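Side-chain contacts in serine-tRNA ligase (Naegleria fowleri, PDB 6BLJ), which probably catalyses the ATP-dependent attachment of serine to its cognate tRNA, as a cytoplasmic class II aminoacyl-tRNA synthetase, and here holds adenosine monophosphate: residues Phe353-Met356 / Ile357-Glu361; Ile233-Leu236 / Ala237-Tyr241; Val159-Asn163 / Glu164-Gly168. One frame throughout, in Å; residues are numbered along the deposited sequence.

Contact 1: residues Phe353-Met356 / Ile357-Glu361; sequences FDEM and IGNSE
The Glu355 carboxylate and the Asn359 amide lie one turn apart on the same helix, with their planes turned 55° from each other. The side chains cross at a slant, and the methylene CG of Glu355 comes 4.0 Å from Asn359 ND2. Neither polar end is spent on the other. Glu355 OE2 forms a salt bridge with Lys305 and a hydrogen bond with Tyr241, while Asn359 ND2 donates to Gln338. The Asn359 amide also bends back over its own helix, bringing CG to 3.2 Å from Glu355 O. This follows from chi1 of -71°, which sets CG beside the backbone N. The ring of Phe353 has Asp354 OD1 at its edge, in the ring plane.

Both segments belong to helix 348-366, whose Phe353, Met356, Ile357 and Ser360 pack on the antiparallel strands 387-394, 404-412 and 436-447 of the class II synthetase core. Ile357 lies with CG1 anti to its backbone N (chi1 -168°). Its CG2 methyl branch is thereby held against the preceding turn, 3.4 Å from Asp354 O.

Backbone bonds join the two segments. Ile357 N donates to Phe353 O at 3.1 Å. Asn359 N donates to Glu355 O at 2.8 Å. Met356 O receives Ser360 N at 3.2 Å. Ser360 OG bonds to the carbonyl of Thr444, a residue of the adenosine monophosphate pocket.

Contact 2: residues Ile233-Leu236 / Ala237-Tyr241; sequences IDFL and AKKGY
A Schellman motif ends helix 220-238, where Leu236 and Tyr241 meet across the last turn. Gly240 is its C-prime residue, with positive phi (85°). Tyr241 N donates to Leu236 O at 2.9 Å, and Gly240 N donates to Ala237 O at 3.0 Å. Leu236 O also takes a weak bond from Lys239 N. The chain then enters strand 242-245.

The apolar contact of the motif lies beside these bonds. Leu236 CB sits 3.8 Å from Tyr241 CB. The CD2 methyl of Leu236 rests over one face of the Tyr241 ring as a CH-pi contact, 4.3 Å from the centroid. Leu236 is buried and reaches Cys307, Gln338 and Leu445 of the sheet.

Ile233 and Asp234 pack on Leu226 and Arg223 of the second subunit, and Asp234 OD2 bonds to Tyr474 OH.

On another side of the helix end, Phe235 has CG anti to its backbone N (chi1 -177°), and its ring faces the CE end of Lys239. The lysine chain runs extended as far as CE, its CG passing 3.5 Å from Phe235 O, and turns at chi4 (-81°). Its CE lies over the ring face, 3.6 Å from Phe235 CZ.

Contact 3: residues Val159-Asn163 / Glu164-Gly168; sequences VVSDN and EDNNG
The chain folds back at Asn163 into a short 3-10 turn, residues 164-166, and leaves it toward strand 168-173. Asn166 N donates to Asn163 O at 2.9 Å, and Asn167 N donates to Glu164 O at 3.0 Å. Just before this, Ser161 OG accepts from Asn163 N at 3.1 Å, an ST turn.

Asn163 carries most of the side-chain contact. With chi1 at -174°, its amide reaches forward to the start of the turn. OD1 receives Asp165 N at 2.8 Å, with the donor above the amide plane, an Asx turn at the start of the 3-10 segment. ND2 gives a longer, bent bond of 3.2 Å to Asp165 OD2, which it meets from above the carboxylate plane. The amide and carboxylate planes stand 49° apart. Across the loop, Ser161 OG and Asn166 ND2 approach to 2.8 Å. Val159 CG1 lies 3.6 Å from Asn166 O.

The loop is also tied down from outside, by backbone bonds of Val159 to Ser378 and Ser161 to Gly379. Asp162 OD2 bonds to Asn402 of the third subunit.

Bonded at both OD1 and ND2, the Asn163 amide is probably restrained in rotation, and the turn appears to be held mainly by polar bonds, with little apolar burial.

Overall arrangement
Contacts 1 and 2 belong to one neighbourhood, with centres about 13 Å apart, and they meet through Tyr241 and Glu355. Contact 1 is buried mid-helix; contact 2 is a partly buried helix end beside a neighbouring subunit. Both lean on strands 332-342 and 436-447 of the catalytic core. Contact 3 is a surface loop, about 21 Å from contact 1 and 33 Å from contact 2 between centres, and touches neither. It leads into strand 168-173. The first two combine helical backbone bonds with apolar or aromatic packing. The third relies mainly on amide, hydroxyl and carboxylate groups.

Contact 1: residues Phe353-Met356 / Ile357-Glu361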
loop_
_atom_site.group_PDB
_atom_site.type_symbol
_atom_site.label_atom_id
_atom_site.label_comp_id
_atom_site.label_asym_id
_atom_site.label_seq_id
_atom_site.Cartn_x
_atom_site.Cartn_y
_atom_site.Cartn_z
ATOM N N PHE A 353 -2.452 -4.966 34.907
ATOM C CA PHE A 353 -3.505 -5.305 33.955
ATOM C C PHE A 353 -4.882 -5.191 34.606
ATOM O O PHE A 353 -5.787 -4.544 34.067
ATOM C CB PHE A 353 -3.253 -6.728 33.422
ATOM C CG PHE A 353 -4.290 -7.224 32.426
ATOM C CD1 PHE A 353 -4.109 -7.030 31.057
ATOM C CD2 PHE A 353 -5.423 -7.904 32.850
ATOM C CE1 PHE A 353 -5.045 -7.489 30.135
ATOM C CE2 PHE A 353 -6.364 -8.364 31.933
ATOM C CZ PHE A 353 -6.172 -8.161 30.575
ATOM N N ASP A 354 -5.043 -5.803 35.788
ATOM C CA ASP A 354 -6.306 -5.725 36.519
ATOM C C ASP A 354 -6.650 -4.287 36.891
ATOM O O ASP A 354 -7.820 -3.887 36.833
ATOM C CB ASP A 354 -6.234 -6.594 37.786
ATOM C CG ASP A 354 -6.147 -8.081 37.478
ATOM O OD1 ASP A 354 -6.503 -8.482 36.354
ATOM O OD2 ASP A 354 -5.737 -8.852 38.363
ATOM N N GLU A 355 -5.646 -3.502 37.300
ATOM C CA GLU A 355 -5.888 -2.106 37.651
ATOM C C GLU A 355 -6.384 -1.310 36.446
ATOM O O GLU A 355 -7.313 -0.502 36.567
ATOM C CB GLU A 355 -4.612 -1.466 38.217
ATOM C CG GLU A 355 -4.734 0.052 38.443
ATOM C CD GLU A 355 -3.448 0.715 38.952
ATOM O OE1 GLU A 355 -2.813 0.179 39.886
ATOM O OE2 GLU A 355 -3.068 1.775 38.391
ATOM N N MET A 356 -5.794 -1.550 35.266
ATOM C CA MET A 356 -6.123 -0.756 34.082
ATOM C C MET A 356 -7.508 -1.090 33.551
ATOM O O MET A 356 -8.266 -0.187 33.183
ATOM C CB MET A 356 -5.058 -0.967 32.999
ATOM C CG MET A 356 -3.686 -0.391 33.416
ATOM S SD MET A 356 -2.314 -0.978 32.400
ATOM C CE MET A 356 -2.645 -0.107 30.856
ATOM N N ILE A 357 -7.855 -2.380 33.464
ATOM C CA ILE A 357 -9.216 -2.686 33.043
ATOM C C ILE A 357 -10.188 -2.184 34.104
ATOM O O ILE A 357 -11.276 -1.705 33.774
ATOM C CB ILE A 357 -9.389 -4.193 32.733
ATOM C CG1 ILE A 357 -10.719 -4.464 32.008
ATOM C CG2 ILE A 357 -9.295 -5.055 34.007
ATOM C CD1 ILE A 357 -10.847 -3.749 30.665
ATOM N N GLY A 358 -9.780 -2.210 35.384
ATOM C CA GLY A 358 -10.608 -1.637 36.439
ATOM C C GLY A 358 -10.819 -0.139 36.291
ATOM O O GLY A 358 -11.894 0.377 36.599
ATOM N N ASN A 359 -9.786 0.585 35.851
ATOM C CA ASN A 359 -9.938 2.011 35.570
ATOM C C ASN A 359 -10.985 2.254 34.483
ATOM O O ASN A 359 -11.816 3.157 34.601
ATOM C CB ASN A 359 -8.592 2.619 35.151
ATOM C CG ASN A 359 -7.602 2.719 36.308
ATOM O OD1 ASN A 359 -7.989 2.700 37.472
ATOM N ND2 ASN A 359 -6.327 2.835 35.985
ATOM N N SER A 360 -10.937 1.477 33.396
ATOM C CA SER A 360 -11.896 1.676 32.316
ATOM C C SER A 360 -13.308 1.337 32.770
ATOM O O SER A 360 -14.262 2.049 32.434
ATOM C CB SER A 360 -11.491 0.842 31.094
ATOM O OG SER A 360 -10.231 1.284 30.600
ATOM N N GLU A 361 -13.453 0.258 33.539
ATOM C CA GLU A 361 -14.750 -0.099 34.109
ATOM C C GLU A 361 -15.304 1.024 34.979
ATOM O O GLU A 361 -16.476 1.393 34.853
ATOM C CB GLU A 361 -14.632 -1.381 34.928
ATOM C CG GLU A 361 -14.443 -2.645 34.109
ATOM C CD GLU A 361 -14.646 -3.870 34.965
ATOM O OE1 GLU A 361 -15.803 -4.113 35.359
ATOM O OE2 GLU A 361 -13.655 -4.569 35.266
#

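Contact 2: residues Ile233-Leu236 / Ala237-Tyr241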
loop_
_atom_site.group_PDB
_atom_site.type_symbol
_atom_site.label_atom_id
_atom_site.label_comp_id
_atom_site.label_asym_id
_atom_site.label_seq_id
_atom_site.Cartn_x
_atom_site.Cartn_y
_atom_site.Cartn_z
ATOM N N ILE A 233 -9.070 12.848 30.924
ATOM C CA ILE A 233 -7.735 13.240 31.372
ATOM C C ILE A 233 -7.740 13.570 32.865
ATOM O O ILE A 233 -6.829 13.173 33.604
ATOM C CB ILE A 233 -7.224 14.405 30.500
ATOM C CG1 ILE A 233 -6.866 13.855 29.111
ATOM C CG2 ILE A 233 -6.029 15.093 31.126
ATOM C CD1 ILE A 233 -6.904 14.866 28.035
ATOM N N ASP A 234 -8.761 14.292 33.337
ATOM C CA ASP A 234 -8.869 14.548 34.777
ATOM C C ASP A 234 -8.988 13.241 35.551
ATOM O O ASP A 234 -8.317 13.040 36.569
ATOM C CB ASP A 234 -10.070 15.441 35.071
ATOM C CG ASP A 234 -9.821 16.875 34.716
ATOM O OD1 ASP A 234 -8.653 17.200 34.404
ATOM O OD2 ASP A 234 -10.782 17.673 34.781
ATOM N N PHE A 235 -9.845 12.341 35.061
ATOM C CA PHE A 235 -10.068 11.040 35.686
ATOM C C PHE A 235 -8.754 10.279 35.866
ATOM O O PHE A 235 -8.437 9.809 36.965
ATOM C CB PHE A 235 -11.052 10.273 34.796
ATOM C CG PHE A 235 -11.462 8.914 35.304
ATOM C CD1 PHE A 235 -12.516 8.777 36.189
ATOM C CD2 PHE A 235 -10.842 7.771 34.829
ATOM C CE1 PHE A 235 -12.922 7.527 36.615
ATOM C CE2 PHE A 235 -11.241 6.519 35.262
ATOM C CZ PHE A 235 -12.289 6.403 36.150
ATOM N N LEU A 236 -7.957 10.172 34.802
ATOM C CA LEU A 236 -6.709 9.423 34.920
ATOM C C LEU A 236 -5.622 10.198 35.663
ATOM O O LEU A 236 -4.817 9.584 36.377
ATOM C CB LEU A 236 -6.206 9.013 33.532
ATOM C CG LEU A 236 -6.948 7.832 32.896
ATOM C CD1 LEU A 236 -6.385 7.514 31.502
ATOM C CD2 LEU A 236 -6.884 6.597 33.810
ATOM N N ALA A 237 -5.570 11.527 35.509
ATOM C CA ALA A 237 -4.567 12.311 36.229
ATOM C C ALA A 237 -4.729 12.145 37.731
ATOM O O ALA A 237 -3.737 12.062 38.467
ATOM C CB ALA A 237 -4.656 13.794 35.855
ATOM N N LYS A 238 -5.971 12.118 38.201
ATOM C CA LYS A 238 -6.230 11.904 39.613
ATOM C C LYS A 238 -5.826 10.507 40.070
ATOM O O LYS A 238 -5.569 10.314 41.261
ATOM C CB LYS A 238 -7.697 12.206 39.910
ATOM C CG LYS A 238 -7.949 13.711 39.858
ATOM C CD LYS A 238 -9.403 14.131 39.990
ATOM C CE LYS A 238 -9.486 15.654 39.896
ATOM N NZ LYS A 238 -10.869 16.191 39.857
ATOM N N LYS A 239 -5.723 9.540 39.162
ATOM C CA LYS A 239 -5.228 8.220 39.535
ATOM C C LYS A 239 -3.719 8.105 39.361
ATOM O O LYS A 239 -3.181 6.994 39.387
ATOM C CB LYS A 239 -5.928 7.125 38.728
ATOM C CG LYS A 239 -7.443 7.074 38.941
ATOM C CD LYS A 239 -8.077 5.914 38.190
ATOM C CE LYS A 239 -9.564 5.843 38.452
ATOM N NZ LYS A 239 -9.855 5.180 39.735
ATOM N N GLY A 240 -3.030 9.225 39.165
ATOM C CA GLY A 240 -1.589 9.202 39.013
ATOM C C GLY A 240 -1.095 8.928 37.612
ATOM O O GLY A 240 0.095 8.628 37.442
ATOM N N TYR A 241 -1.954 9.028 36.598
ATOM C CA TYR A 241 -1.522 8.845 35.216
ATOM C C TYR A 241 -1.104 10.196 34.640
ATOM O O TYR A 241 -1.906 11.128 34.586
ATOM C CB TYR A 241 -2.627 8.187 34.384
ATOM C CG TYR A 241 -2.806 6.707 34.688
ATOM C CD1 TYR A 241 -3.278 6.281 35.937
ATOM C CD2 TYR A 241 -2.534 5.740 33.725
ATOM C CE1 TYR A 241 -3.446 4.922 36.227
ATOM C CE2 TYR A 241 -2.705 4.380 33.996
ATOM C CZ TYR A 241 -3.163 3.978 35.251
ATOM O OH TYR A 241 -3.325 2.635 35.526
#

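Contact 3: residues Val159-Asn163 / Glu164-Gly168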
loop_
_atom_site.group_PDB
_atom_site.type_symbol
_atom_site.label_atom_id
_atom_site.label_comp_id
_atom_site.label_asym_id
_atom_site.label_seq_id
_atom_site.Cartn_x
_atom_site.Cartn_y
_atom_site.Cartn_z
ATOM N N VAL A 159 -8.713 -17.866 27.077
ATOM C CA VAL A 159 -9.526 -18.905 26.451
ATOM C C VAL A 159 -8.842 -19.388 25.181
ATOM O O VAL A 159 -8.465 -18.586 24.313
ATOM C CB VAL A 159 -10.945 -18.389 26.159
ATOM C CG1 VAL A 159 -11.732 -19.433 25.368
ATOM C CG2 VAL A 159 -11.663 -18.081 27.463
ATOM N N VAL A 160 -8.668 -20.704 25.074
ATOM C CA VAL A 160 -7.975 -21.322 23.949
ATOM C C VAL A 160 -9.005 -21.618 22.864
ATOM O O VAL A 160 -9.852 -22.498 23.020
ATOM C CB VAL A 160 -7.236 -22.595 24.378
ATOM C CG1 VAL A 160 -6.528 -23.227 23.190
ATOM C CG2 VAL A 160 -6.237 -22.282 25.497
ATOM N N SER A 161 -8.940 -20.871 21.770
ATOM C CA SER A 161 -9.863 -21.045 20.657
ATOM C C SER A 161 -9.394 -20.163 19.514
ATOM O O SER A 161 -8.685 -19.174 19.724
ATOM C CB SER A 161 -11.305 -20.695 21.051
ATOM O OG SER A 161 -12.179 -20.799 19.939
ATOM N N ASP A 162 -9.795 -20.534 18.298
ATOM C CA ASP A 162 -9.537 -19.726 17.108
ATOM C C ASP A 162 -10.743 -18.896 16.685
ATOM O O ASP A 162 -10.676 -18.208 15.662
ATOM C CB ASP A 162 -9.090 -20.625 15.941
ATOM C CG ASP A 162 -10.151 -21.671 15.555
ATOM O OD1 ASP A 162 -11.236 -21.684 16.169
ATOM O OD2 ASP A 162 -9.879 -22.511 14.663
ATOM N N ASN A 163 -11.852 -18.972 17.416
ATOM C CA ASN A 163 -13.095 -18.314 17.027
ATOM C C ASN A 163 -13.516 -17.365 18.139
ATOM O O ASN A 163 -13.778 -17.808 19.261
ATOM C CB ASN A 163 -14.188 -19.358 16.767
ATOM C CG ASN A 163 -15.476 -18.755 16.218
ATOM O OD1 ASN A 163 -15.693 -17.547 16.265
ATOM N ND2 ASN A 163 -16.356 -19.617 15.722
ATOM N N GLU A 164 -13.634 -16.074 17.815
ATOM C CA GLU A 164 -14.030 -15.097 18.822
ATOM C C GLU A 164 -15.465 -15.275 19.303
ATOM O O GLU A 164 -15.840 -14.634 20.291
ATOM C CB GLU A 164 -13.834 -13.668 18.317
ATOM C CG GLU A 164 -12.394 -13.216 18.366
ATOM C CD GLU A 164 -12.244 -11.735 18.085
ATOM O OE1 GLU A 164 -11.886 -11.380 16.943
ATOM O OE2 GLU A 164 -12.472 -10.933 19.026
ATOM N N ASP A 165 -16.273 -16.108 18.641
ATOM C CA ASP A 165 -17.540 -16.504 19.246
ATOM C C ASP A 165 -17.325 -17.114 20.619
ATOM O O ASP A 165 -18.260 -17.148 21.423
ATOM C CB ASP A 165 -18.289 -17.514 18.371
ATOM C CG ASP A 165 -18.692 -16.940 17.029
ATOM O OD1 ASP A 165 -18.809 -15.706 16.926
ATOM O OD2 ASP A 165 -18.907 -17.732 16.085
ATOM N N ASN A 166 -16.123 -17.627 20.890
ATOM C CA ASN A 166 -15.821 -18.264 22.161
ATOM C C ASN A 166 -15.122 -17.331 23.138
ATOM O O ASN A 166 -14.660 -17.791 24.186
ATOM C CB ASN A 166 -14.966 -19.513 21.929
ATOM C CG ASN A 166 -15.673 -20.552 21.076
ATOM O OD1 ASN A 166 -16.839 -20.869 21.312
ATOM N ND2 ASN A 166 -14.981 -21.062 20.068
ATOM N N ASN A 167 -15.033 -16.041 22.825
ATOM C CA ASN A 167 -14.531 -15.082 23.802
ATOM C C ASN A 167 -15.255 -15.292 25.124
ATOM O O ASN A 167 -16.485 -15.382 25.159
ATOM C CB ASN A 167 -14.767 -13.653 23.325
ATOM C CG ASN A 167 -13.849 -13.206 22.200
ATOM O OD1 ASN A 167 -12.840 -13.832 21.881
ATOM N ND2 ASN A 167 -14.205 -12.077 21.602
ATOM N N GLY A 168 -14.500 -15.392 26.215
ATOM C CA GLY A 168 -15.128 -15.642 27.508
ATOM C C GLY A 168 -15.795 -14.376 28.033
ATOM O O GLY A 168 -15.174 -13.308 28.081
#